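Local coordinates for hypothetical protein BVU_2266 (Bacteroides vulgatus, PDB 3TZG), which is of unknown function but forms a porin-like antiparallel beta barrel, probably related to outer-membrane barrel proteins, at residues D31-K36 against V42-D47; Q172-D177 against S242-S247; N220-L223 against P228-I231. One frame throughout, in Å; residues are numbered along the deposited sequence.

Interaction 1: residues D31-K36 against V42-D47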
ATOM      1  N   ASP A  31       7.783  21.964   5.303  1.00 81.79           N
ATOM      2  CA  ASP A  31       8.838  21.000   5.618  1.00 80.46           C
ATOM      3  C   ASP A  31       8.896  19.840   4.623  1.00 80.09           C
ATOM      4  O   ASP A  31       9.839  19.052   4.687  1.00 79.31           O
ATOM      5  CB  ASP A  31       8.640  20.445   7.031  1.00 82.82           C
ATOM      6  CG  ASP A  31       8.920  21.474   8.105  1.00102.15           C
ATOM      7  OD1 ASP A  31       9.845  22.296   7.915  1.00104.82           O
ATOM      8  OD2 ASP A  31       8.241  21.437   9.152  1.00112.75           O
ATOM      9  N   GLY A  32       7.929  19.758   3.713  1.00 74.32           N
ATOM     10  CA  GLY A  32       7.866  18.694   2.717  1.00 71.21           C
ATOM     11  C   GLY A  32       6.934  17.563   3.094  1.00 72.34           C
ATOM     12  O   GLY A  32       6.819  16.579   2.350  1.00 72.61           O
ATOM     13  N   LYS A  33       6.257  17.692   4.254  1.00 65.71           N
ATOM     14  CA  LYS A  33       5.309  16.688   4.738  1.00 62.35           C
ATOM     15  C   LYS A  33       4.027  16.773   3.926  1.00 65.84           C
ATOM     16  O   LYS A  33       3.592  17.880   3.624  1.00 67.39           O
ATOM     17  CB  LYS A  33       5.036  16.868   6.239  1.00 64.14           C
ATOM     18  CG  LYS A  33       6.273  16.603   7.103  1.00 68.14           C
ATOM     19  CD  LYS A  33       6.010  16.527   8.623  1.00 72.13           C
ATOM     20  CE  LYS A  33       5.980  17.864   9.336  1.00 76.52           C
ATOM     21  NZ  LYS A  33       4.687  18.551   9.157  1.00 81.02           N
ATOM     22  N   ILE A  34       3.455  15.621   3.512  1.00 60.43           N
ATOM     23  CA  ILE A  34       2.212  15.584   2.716  1.00 59.13           C
ATOM     24  C   ILE A  34       1.082  16.014   3.625  1.00 63.22           C
ATOM     25  O   ILE A  34       0.983  15.525   4.751  1.00 63.36           O
ATOM     26  CB  ILE A  34       1.934  14.194   2.034  1.00 59.89           C
ATOM     27  CG1 ILE A  34       0.796  14.301   0.977  1.00 60.03           C
ATOM     28  CG2 ILE A  34       1.707  13.055   3.060  1.00 57.41           C
ATOM     29  CD1 ILE A  34       0.582  13.124   0.082  1.00 56.71           C
ATOM     30  N   ILE A  35       0.275  16.972   3.175  1.00 59.99           N
ATOM     31  CA  ILE A  35      -0.811  17.455   4.019  1.00 60.55           C
ATOM     32  C   ILE A  35      -2.140  17.217   3.310  1.00 63.13           C
ATOM     33  O   ILE A  35      -3.192  17.386   3.930  1.00 64.21           O
ATOM     34  CB  ILE A  35      -0.625  18.927   4.463  1.00 66.14           C
ATOM     35  CG1 ILE A  35      -0.353  19.872   3.286  1.00 66.98           C
ATOM     36  CG2 ILE A  35       0.493  19.012   5.519  1.00 68.77           C
ATOM     37  CD1 ILE A  35      -0.470  21.305   3.633  1.00 73.52           C
ATOM     38  N   LYS A  36      -2.089  16.746   2.046  1.00 57.84           N
ATOM     39  CA  LYS A  36      -3.272  16.417   1.253  1.00 57.36           C
ATOM     40  C   LYS A  36      -2.933  15.473   0.087  1.00 59.49           C
ATOM     41  O   LYS A  36      -1.995  15.753  -0.650  1.00 60.88           O
ATOM     42  CB  LYS A  36      -3.948  17.689   0.711  1.00 61.66           C
ATOM     43  CG  LYS A  36      -5.421  17.720   1.088  1.00 75.56           C
ATOM     44  CD  LYS A  36      -6.196  18.778   0.365  1.00 85.52           C
ATOM     45  CE  LYS A  36      -7.664  18.598   0.613  1.00 97.08           C
ATOM     46  NZ  LYS A  36      -8.479  19.636  -0.072  1.00111.81           N
ATOM     47  N   VAL A  42      -3.919  14.838   5.559  1.00 56.26           N
ATOM     48  CA  VAL A  42      -2.957  14.154   6.426  1.00 54.31           C
ATOM     49  C   VAL A  42      -2.554  15.145   7.541  1.00 62.37           C
ATOM     50  O   VAL A  42      -1.941  16.178   7.238  1.00 64.31           O
ATOM     51  CB  VAL A  42      -1.737  13.627   5.608  1.00 55.01           C
ATOM     52  CG1 VAL A  42      -0.691  12.990   6.517  1.00 53.85           C
ATOM     53  CG2 VAL A  42      -2.166  12.653   4.509  1.00 52.29           C
ATOM     54  N   ARG A  43      -2.937  14.867   8.808  1.00 59.49           N
ATOM     55  CA  ARG A  43      -2.602  15.747   9.936  1.00 61.89           C
ATOM     56  C   ARG A  43      -1.509  15.146  10.806  1.00 68.25           C
ATOM     57  O   ARG A  43      -1.438  13.925  10.940  1.00 66.70           O
ATOM     58  CB  ARG A  43      -3.828  16.040  10.807  1.00 64.23           C
ATOM     59  CG  ARG A  43      -4.971  16.744  10.100  1.00 78.51           C
ATOM     60  CD  ARG A  43      -6.220  16.752  10.965  1.00102.16           C
ATOM     61  NE  ARG A  43      -7.415  17.009  10.159  1.00127.58           N
ATOM     62  CZ  ARG A  43      -8.157  16.066   9.581  1.00148.26           C
ATOM     63  NH1 ARG A  43      -7.849  14.780   9.734  1.00134.95           N
ATOM     64  NH2 ARG A  43      -9.215  16.400   8.851  1.00136.35           N
ATOM     65  N   TYR A  44      -0.673  16.002  11.424  1.00 68.26           N
ATOM     66  CA  TYR A  44       0.418  15.559  12.303  1.00 67.65           C
ATOM     67  C   TYR A  44       0.277  16.232  13.673  1.00 72.99           C
ATOM     68  O   TYR A  44       0.447  17.450  13.798  1.00 73.22           O
ATOM     69  CB  TYR A  44       1.798  15.853  11.686  1.00 68.28           C
ATOM     70  CG  TYR A  44       1.982  15.355  10.270  1.00 67.52           C
ATOM     71  CD1 TYR A  44       1.581  16.126   9.183  1.00 69.31           C
ATOM     72  CD2 TYR A  44       2.628  14.151  10.011  1.00 66.54           C
ATOM     73  CE1 TYR A  44       1.755  15.683   7.875  1.00 66.95           C
ATOM     74  CE2 TYR A  44       2.825  13.704   8.705  1.00 65.74           C
ATOM     75  CZ  TYR A  44       2.389  14.478   7.640  1.00 68.81           C
ATOM     76  OH  TYR A  44       2.564  14.057   6.346  1.00 64.16           O
ATOM     77  N   GLU A  45      -0.061  15.425  14.687  1.00 70.14           N
ATOM     78  CA  GLU A  45      -0.275  15.861  16.060  1.00 72.51           C
ATOM     79  C   GLU A  45       0.512  14.967  17.001  1.00 77.48           C
ATOM     80  O   GLU A  45       0.124  13.818  17.225  1.00 74.90           O
ATOM     81  CB  GLU A  45      -1.780  15.850  16.402  1.00 74.37           C
ATOM     82  N   GLY A  46       1.629  15.500  17.509  1.00 77.54           N
ATOM     83  CA  GLY A  46       2.538  14.827  18.437  1.00 77.70           C
ATOM     84  C   GLY A  46       3.147  13.587  17.827  1.00 80.73           C
ATOM     85  O   GLY A  46       3.797  13.665  16.777  1.00 80.16           O
ATOM     86  N   ASP A  47       2.856  12.425  18.448  1.00 76.60           N
ATOM     87  CA  ASP A  47       3.285  11.090  18.023  1.00 73.91           C
ATOM     88  C   ASP A  47       2.258  10.423  17.075  1.00 71.90           C
ATOM     89  O   ASP A  47       2.407   9.240  16.765  1.00 69.20           O
ATOM     90  CB  ASP A  47       3.514  10.201  19.256  1.00 76.67           C
ATOM     91  CG  ASP A  47       4.815  10.499  19.980  1.00 95.43           C
ATOM     92  OD1 ASP A  47       5.900  10.280  19.375  1.00 96.90           O
ATOM     93  OD2 ASP A  47       4.757  10.895  21.169  1.00104.82           O
TER
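The hydroxyl of Tyr44 donates to the carbonyl oxygen of Ile34, with OH to O at 2.7 Å, and meets that oxygen in the carbonyl plane, on one of its lone pairs. The same oxygen also lies in the plane of the tyrosine ring, at its edge, an arrangement that would hold the hydroxyl end of the ring against the first strand. A second bond, from Val42 N to Ile35 O at 3.1 Å, is nearly straight at nitrogen. Lys33 adds an off-centre cation-pi contact, its NZ 4.4 Å from the centroid of the Tyr44 ring; the ammonium is also paired with Asp29 in a salt bridge, so the ring is probably only its secondary partner.

These residues belong to the beta hairpin of strands 34-37 and 40-45, part of the antiparallel barrel wall. On its other side the first strand meets strand 23-28 through a classic beta bulge, in which Ile35 and Lys36 both face Glu27.

Lys33 and Tyr44 run past each other in opposite directions. Lys33 CD sits 4.2 Å from the centroid of the Tyr44 ring, almost on the normal, as a CH-pi contact, and bends at chi3 (-84°) and chi4 (80°) then turn NZ back toward the CD1 side of the ring. Ile35 instead reaches the ring edge, with CG2 4.3 Å from Tyr44 CE1. Val42 turns toward the first strand and sets CB 3.4 Å from Ile34 O, while its CG2 meets Ile34 CG2 at 4.2 Å. Beyond this pair, Val42 packs on Ile49 and Ile51 of strand 48-51, and Ile34 on Leu26 and Tyr28.

Interaction 2: residues Q172-D177 against S242-S247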
ATOM      1  N   GLN A 172       6.620   2.154  -4.643  1.00 44.80           N
ATOM      2  CA  GLN A 172       6.386   0.695  -4.569  1.00 43.16           C
ATOM      3  C   GLN A 172       4.987   0.415  -4.092  1.00 48.16           C
ATOM      4  O   GLN A 172       4.425  -0.643  -4.398  1.00 47.35           O
ATOM      5  CB  GLN A 172       7.364   0.001  -3.621  1.00 44.70           C
ATOM      6  CG  GLN A 172       8.829   0.221  -3.923  1.00 86.26           C
ATOM      7  CD  GLN A 172       9.717  -0.153  -2.757  1.00119.54           C
ATOM      8  OE1 GLN A 172       9.296  -0.822  -1.786  1.00109.09           O
ATOM      9  NE2 GLN A 172      10.973   0.303  -2.824  1.00118.91           N
ATOM     10  N   ALA A 173       4.413   1.376  -3.310  1.00 44.05           N
ATOM     11  CA  ALA A 173       3.054   1.278  -2.771  1.00 42.24           C
ATOM     12  C   ALA A 173       2.024   1.128  -3.885  1.00 45.10           C
ATOM     13  O   ALA A 173       0.938   0.617  -3.644  1.00 45.34           O
ATOM     14  CB  ALA A 173       2.740   2.506  -1.939  1.00 43.38           C
ATOM     15  N   TYR A 174       2.354   1.571  -5.107  1.00 41.14           N
ATOM     16  CA  TYR A 174       1.428   1.475  -6.221  1.00 40.27           C
ATOM     17  C   TYR A 174       1.477   0.090  -6.863  1.00 45.16           C
ATOM     18  O   TYR A 174       0.586  -0.192  -7.668  1.00 47.92           O
ATOM     19  CB  TYR A 174       1.702   2.572  -7.263  1.00 41.09           C
ATOM     20  CG  TYR A 174       1.269   3.951  -6.804  1.00 40.14           C
ATOM     21  CD1 TYR A 174      -0.080   4.285  -6.710  1.00 41.01           C
ATOM     22  CD2 TYR A 174       2.204   4.907  -6.418  1.00 40.53           C
ATOM     23  CE1 TYR A 174      -0.488   5.526  -6.228  1.00 40.84           C
ATOM     24  CE2 TYR A 174       1.807   6.154  -5.931  1.00 41.79           C
ATOM     25  CZ  TYR A 174       0.458   6.462  -5.840  1.00 48.66           C
ATOM     26  OH  TYR A 174       0.030   7.705  -5.404  1.00 49.87           O
ATOM     27  N   VAL A 175       2.449  -0.797  -6.486  1.00 39.33           N
ATOM     28  CA  VAL A 175       2.551  -2.150  -7.074  1.00 37.98           C
ATOM     29  C   VAL A 175       2.633  -3.301  -6.027  1.00 43.39           C
ATOM     30  O   VAL A 175       2.355  -4.454  -6.381  1.00 44.08           O
ATOM     31  CB  VAL A 175       3.757  -2.284  -8.022  1.00 41.46           C
ATOM     32  CG1 VAL A 175       3.632  -1.357  -9.219  1.00 41.70           C
ATOM     33  CG2 VAL A 175       5.090  -2.077  -7.308  1.00 41.69           C
ATOM     34  N   ILE A 176       3.051  -3.027  -4.784  1.00 41.36           N
ATOM     35  CA  ILE A 176       3.212  -4.137  -3.818  1.00 41.64           C
ATOM     36  C   ILE A 176       1.856  -4.520  -3.185  1.00 49.58           C
ATOM     37  O   ILE A 176       0.833  -3.843  -3.394  1.00 49.31           O
ATOM     38  CB  ILE A 176       4.288  -3.898  -2.733  1.00 42.46           C
ATOM     39  CG1 ILE A 176       3.851  -2.818  -1.730  1.00 41.01           C
ATOM     40  CG2 ILE A 176       5.628  -3.584  -3.453  1.00 42.02           C
ATOM     41  CD1 ILE A 176       4.804  -2.495  -0.648  1.00 44.18           C
ATOM     42  N   ASP A 177       1.880  -5.701  -2.509  1.00 47.89           N
ATOM     43  CA  ASP A 177       0.793  -6.438  -1.856  1.00 48.23           C
ATOM     44  C   ASP A 177       0.553  -5.937  -0.465  1.00 52.67           C
ATOM     45  O   ASP A 177       1.427  -6.094   0.379  1.00 54.84           O
ATOM     46  CB  ASP A 177       1.205  -7.918  -1.791  1.00 51.15           C
ATOM     47  CG  ASP A 177       0.095  -8.913  -1.968  1.00 76.22           C
ATOM     48  OD1 ASP A 177      -0.206  -9.260  -3.132  1.00 81.75           O
ATOM     49  OD2 ASP A 177      -0.431  -9.397  -0.949  1.00 85.11           O
ATOM     50  N   SER A 242      -3.651  -2.213 -14.251  1.00 48.10           N
ATOM     51  CA  SER A 242      -3.639  -0.900 -13.582  1.00 46.45           C
ATOM     52  C   SER A 242      -2.694   0.062 -14.284  1.00 51.93           C
ATOM     53  O   SER A 242      -1.652  -0.343 -14.807  1.00 53.34           O
ATOM     54  CB  SER A 242      -3.252  -1.011 -12.113  1.00 45.41           C
ATOM     55  OG  SER A 242      -1.855  -1.167 -11.958  1.00 55.80           O
ATOM     56  N   ARG A 243      -3.055   1.340 -14.273  1.00 47.93           N
ATOM     57  CA  ARG A 243      -2.245   2.414 -14.829  1.00 47.54           C
ATOM     58  C   ARG A 243      -2.343   3.643 -13.906  1.00 51.68           C
ATOM     59  O   ARG A 243      -3.428   4.179 -13.693  1.00 51.39           O
ATOM     60  CB  ARG A 243      -2.663   2.737 -16.271  1.00 45.91           C
ATOM     61  CG  ARG A 243      -1.843   3.827 -16.927  1.00 48.07           C
ATOM     62  CD  ARG A 243      -2.463   4.132 -18.254  1.00 67.74           C
ATOM     63  NE  ARG A 243      -2.048   5.403 -18.812  1.00 93.53           N
ATOM     64  CZ  ARG A 243      -2.306   5.770 -20.056  1.00111.72           C
ATOM     65  NH1 ARG A 243      -2.924   4.939 -20.888  1.00102.16           N
ATOM     66  NH2 ARG A 243      -1.885   6.945 -20.503  1.00 99.81           N
ATOM     67  N   ILE A 244      -1.204   4.061 -13.359  1.00 48.49           N
ATOM     68  CA  ILE A 244      -1.093   5.248 -12.522  1.00 49.25           C
ATOM     69  C   ILE A 244      -0.190   6.231 -13.231  1.00 53.67           C
ATOM     70  O   ILE A 244       0.925   5.879 -13.602  1.00 53.86           O
ATOM     71  CB  ILE A 244      -0.597   4.915 -11.087  1.00 51.60           C
ATOM     72  CG1 ILE A 244      -1.688   4.137 -10.304  1.00 51.70           C
ATOM     73  CG2 ILE A 244      -0.172   6.171 -10.314  1.00 50.95           C
ATOM     74  CD1 ILE A 244      -1.362   2.683 -10.150  1.00 66.78           C
ATOM     75  N   ASP A 245      -0.688   7.440 -13.465  1.00 52.18           N
ATOM     76  CA  ASP A 245       0.094   8.504 -14.098  1.00 53.54           C
ATOM     77  C   ASP A 245       0.512   9.500 -13.013  1.00 55.68           C
ATOM     78  O   ASP A 245      -0.297   9.811 -12.141  1.00 57.39           O
ATOM     79  CB  ASP A 245      -0.699   9.171 -15.238  1.00 57.82           C
ATOM     80  CG  ASP A 245      -0.801   8.350 -16.523  1.00 80.89           C
ATOM     81  OD1 ASP A 245       0.215   7.765 -16.937  1.00 82.10           O
ATOM     82  OD2 ASP A 245      -1.856   8.414 -17.185  1.00 95.84           O
ATOM     83  N   LEU A 246       1.781   9.926 -13.002  1.00 49.15           N
ATOM     84  CA  LEU A 246       2.286  10.829 -11.965  1.00 49.35           C
ATOM     85  C   LEU A 246       2.949  12.071 -12.549  1.00 59.11           C
ATOM     86  O   LEU A 246       3.632  12.009 -13.588  1.00 61.18           O
ATOM     87  CB  LEU A 246       3.300  10.118 -11.046  1.00 47.98           C
ATOM     88  CG  LEU A 246       2.827   8.873 -10.306  1.00 49.87           C
ATOM     89  CD1 LEU A 246       3.277   7.628 -11.026  1.00 48.98           C
ATOM     90  CD2 LEU A 246       3.407   8.833  -8.947  1.00 50.45           C
ATOM     91  N   SER A 247       2.769  13.209 -11.859  1.00 56.76           N
ATOM     92  CA  SER A 247       3.348  14.492 -12.261  1.00 56.93           C
ATOM     93  C   SER A 247       4.218  15.028 -11.144  1.00 61.34           C
ATOM     94  O   SER A 247       3.905  14.836  -9.964  1.00 60.11           O
ATOM     95  CB  SER A 247       2.254  15.488 -12.625  1.00 58.60           C
ATOM     96  OG  SER A 247       2.796  16.751 -12.968  1.00 66.55           O
TER
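Tyr174 and Ile244 meet at an angle, the CG2 methyl of the isoleucine lying over one face of the phenol. The contact joins the end of a 3-10 turn, residues 172-174, to residues 242-247 of strand 239-247 in the barrel wall, whose inward-facing side the turn packs against. Ile244 CG2 makes a CH-pi contact 4.2 Å from the centroid of the Tyr174 ring, displaced toward the rim on the CD1 and CE1 side. This placement follows from the first torsion of Ile244, which sets CG2 anti to the backbone N and leaves CG1 beside that nitrogen (chi1 -69°). CG1 comes to the rim on the same side, 3.9 Å from Tyr174 CD1.

No hydrogen bond crosses between the two segments; the tyrosine hydroxyl is instead bonded to the hydroxyl of Tyr37. Phe184 meets the Tyr174 ring edge-to-face, and Val13 of strand 12-15 touches both Tyr174 and Ile244, so the pair is set within a larger apolar cluster. At the end of the turn, Gln172 O accepts from the amides that follow, Val175 N at 2.9 Å and Ile176 N at 2.8 Å. Farther along the strand, Leu246 approaches the ring obliquely, its CD2 4.3 Å from Tyr174 CE2.

Interaction 3: residues N220-L223 against P228-I231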
ATOM      1  N   ASN A 220       5.443  -2.183 -15.754  1.00 35.92           N
ATOM      2  CA  ASN A 220       6.064  -1.370 -16.784  1.00 37.19           C
ATOM      3  C   ASN A 220       6.095   0.129 -16.349  1.00 43.12           C
ATOM      4  O   ASN A 220       5.055   0.723 -16.006  1.00 41.60           O
ATOM      5  CB  ASN A 220       5.318  -1.561 -18.114  1.00 41.77           C
ATOM      6  CG  ASN A 220       5.972  -0.824 -19.232  1.00 65.77           C
ATOM      7  OD1 ASN A 220       7.112  -1.127 -19.609  1.00 80.96           O
ATOM      8  ND2 ASN A 220       5.324   0.227 -19.697  1.00 39.68           N
ATOM      9  N   TYR A 221       7.308   0.728 -16.372  1.00 40.94           N
ATOM     10  CA  TYR A 221       7.482   2.094 -15.931  1.00 40.68           C
ATOM     11  C   TYR A 221       8.055   2.980 -17.012  1.00 47.71           C
ATOM     12  O   TYR A 221       9.111   2.646 -17.554  1.00 51.31           O
ATOM     13  CB  TYR A 221       8.428   2.143 -14.713  1.00 40.71           C
ATOM     14  CG  TYR A 221       8.139   1.136 -13.636  1.00 42.02           C
ATOM     15  CD1 TYR A 221       7.213   1.409 -12.630  1.00 43.98           C
ATOM     16  CD2 TYR A 221       8.814  -0.082 -13.593  1.00 42.83           C
ATOM     17  CE1 TYR A 221       6.938   0.480 -11.629  1.00 43.80           C
ATOM     18  CE2 TYR A 221       8.551  -1.018 -12.597  1.00 43.31           C
ATOM     19  CZ  TYR A 221       7.611  -0.730 -11.614  1.00 49.48           C
ATOM     20  OH  TYR A 221       7.328  -1.637 -10.630  1.00 47.28           O
ATOM     21  N   ARG A 222       7.431   4.126 -17.292  1.00 44.12           N
ATOM     22  CA  ARG A 222       8.065   5.106 -18.176  1.00 46.45           C
ATOM     23  C   ARG A 222       8.572   6.223 -17.300  1.00 52.25           C
ATOM     24  O   ARG A 222       7.844   6.713 -16.420  1.00 50.88           O
ATOM     25  CB  ARG A 222       7.218   5.613 -19.342  1.00 48.46           C
ATOM     26  CG  ARG A 222       5.829   6.091 -19.052  1.00 52.33           C
ATOM     27  CD  ARG A 222       5.101   6.330 -20.372  1.00 61.90           C
ATOM     28  NE  ARG A 222       5.149   5.163 -21.267  1.00 59.38           N
ATOM     29  CZ  ARG A 222       4.565   5.123 -22.463  1.00 72.26           C
ATOM     30  NH1 ARG A 222       3.861   6.165 -22.904  1.00 55.85           N
ATOM     31  NH2 ARG A 222       4.674   4.035 -23.228  1.00 46.20           N
ATOM     32  N   LEU A 223       9.877   6.520 -17.464  1.00 51.40           N
ATOM     33  CA  LEU A 223      10.637   7.451 -16.639  1.00 52.91           C
ATOM     34  C   LEU A 223      10.971   8.725 -17.383  1.00 57.63           C
ATOM     35  O   LEU A 223      11.466   8.681 -18.510  1.00 57.91           O
ATOM     36  CB  LEU A 223      11.941   6.776 -16.166  1.00 53.73           C
ATOM     37  CG  LEU A 223      11.810   5.487 -15.335  1.00 59.18           C
ATOM     38  CD1 LEU A 223      13.033   4.646 -15.491  1.00 60.72           C
ATOM     39  CD2 LEU A 223      11.569   5.765 -13.861  1.00 61.87           C
ATOM     40  N   PRO A 228       9.473   8.234 -12.223  1.00 53.01           N
ATOM     41  CA  PRO A 228       8.423   7.464 -12.903  1.00 50.99           C
ATOM     42  C   PRO A 228       7.170   8.311 -13.129  1.00 54.95           C
ATOM     43  O   PRO A 228       6.520   8.753 -12.163  1.00 55.33           O
ATOM     44  CB  PRO A 228       8.155   6.305 -11.941  1.00 50.56           C
ATOM     45  CG  PRO A 228       9.238   6.316 -10.976  1.00 55.14           C
ATOM     46  CD  PRO A 228       9.705   7.720 -10.861  1.00 52.97           C
ATOM     47  N   VAL A 229       6.837   8.541 -14.410  1.00 48.92           N
ATOM     48  CA  VAL A 229       5.680   9.370 -14.767  1.00 48.00           C
ATOM     49  C   VAL A 229       4.499   8.475 -15.164  1.00 51.47           C
ATOM     50  O   VAL A 229       3.384   8.974 -15.312  1.00 51.14           O
ATOM     51  CB  VAL A 229       5.986  10.432 -15.847  1.00 51.40           C
ATOM     52  CG1 VAL A 229       6.819  11.544 -15.248  1.00 51.74           C
ATOM     53  CG2 VAL A 229       6.676   9.839 -17.072  1.00 50.90           C
ATOM     54  N   ARG A 230       4.733   7.153 -15.285  1.00 47.32           N
ATOM     55  CA  ARG A 230       3.670   6.181 -15.533  1.00 46.15           C
ATOM     56  C   ARG A 230       4.053   4.810 -14.963  1.00 47.57           C
ATOM     57  O   ARG A 230       5.126   4.280 -15.271  1.00 46.45           O
ATOM     58  CB  ARG A 230       3.307   6.049 -17.022  1.00 45.68           C
ATOM     59  CG  ARG A 230       2.068   5.192 -17.199  1.00 54.32           C
ATOM     60  CD  ARG A 230       1.998   4.512 -18.515  1.00 52.81           C
ATOM     61  NE  ARG A 230       1.384   5.335 -19.547  1.00 65.28           N
ATOM     62  CZ  ARG A 230       1.281   4.957 -20.823  1.00 85.66           C
ATOM     63  NH1 ARG A 230       1.797   3.782 -21.227  1.00 49.65           N
ATOM     64  NH2 ARG A 230       0.719   5.765 -21.718  1.00 74.09           N
ATOM     65  N   ILE A 231       3.145   4.236 -14.161  1.00 43.38           N
ATOM     66  CA  ILE A 231       3.276   2.897 -13.577  1.00 42.66           C
ATOM     67  C   ILE A 231       2.164   2.027 -14.146  1.00 48.30           C
ATOM     68  O   ILE A 231       0.999   2.399 -14.047  1.00 50.49           O
ATOM     69  CB  ILE A 231       3.265   2.905 -12.025  1.00 44.86           C
ATOM     70  CG1 ILE A 231       4.348   3.873 -11.445  1.00 44.04           C
ATOM     71  CG2 ILE A 231       3.449   1.477 -11.501  1.00 44.72           C
ATOM     72  CD1 ILE A 231       4.343   4.030  -9.956  1.00 38.95           C
TER
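Arg222 O takes two backbone donors from the facing strand: Val229 N at 2.9 Å and Arg230 N at 3.3 Å, a weak bond. Arg222 N gives its hydrogen to Arg230 O at 3.1 Å. The arginine side chains run alongside each other in the same direction, Arg230 with CG anti to its backbone N (chi1 -171°), Arg222 with CG between N and carbonyl carbon (chi1 49°), and bends at chi3 in both bring the guanidinium groups into a flat stack, centres 3.7 Å and planes 14° apart. Arg230 NH1 stands over the centre of the Arg222 group. Glu232 and Asp245 form long, weak ion pairs with Arg230 and may ease the repulsion between the two charges. A methionine in place of Arg230 would probably leave the Arg222 guanidinium without its stacking partner, freer to turn, and Asp245 without this ion pair.

On the other face, Ile231 CG2 touches Tyr221 CE1 at 3.6 Å, the tyrosine hydroxyl being bonded to Pro201 O. Leu223 sets CD2 over the flat side of the Pro228 ring, 3.7 Å from its CG. With Val229 and Arg230 both opposite Arg222, the register slips by one residue: a classic beta bulge in an antiparallel hairpin of the barrel.

In the fold
Along the chain, interaction 1 closes before interaction 2 opens, whereas interaction 3 is nested within the loop that interaction 2 closes. Interactions 2 and 3 are neighbours, their centres 9 Å apart, because strands 227-235 and 239-247 pair directly: Ile231 N lies 2.8 Å from Ile244 O, and Leu246 N 3.0 Å from Val229 O, both probable hydrogen bonds. Interaction 1 stands apart, about 22 Å from interaction 2 and 27 Å from interaction 3, centre to centre. Strands 12-15 and 23-28 bridge the gap, the first pairing with strand 239-247 and the second with strand 34-37, and so join early and late strands around the barrel, while residues 172-177 pack against its inner side.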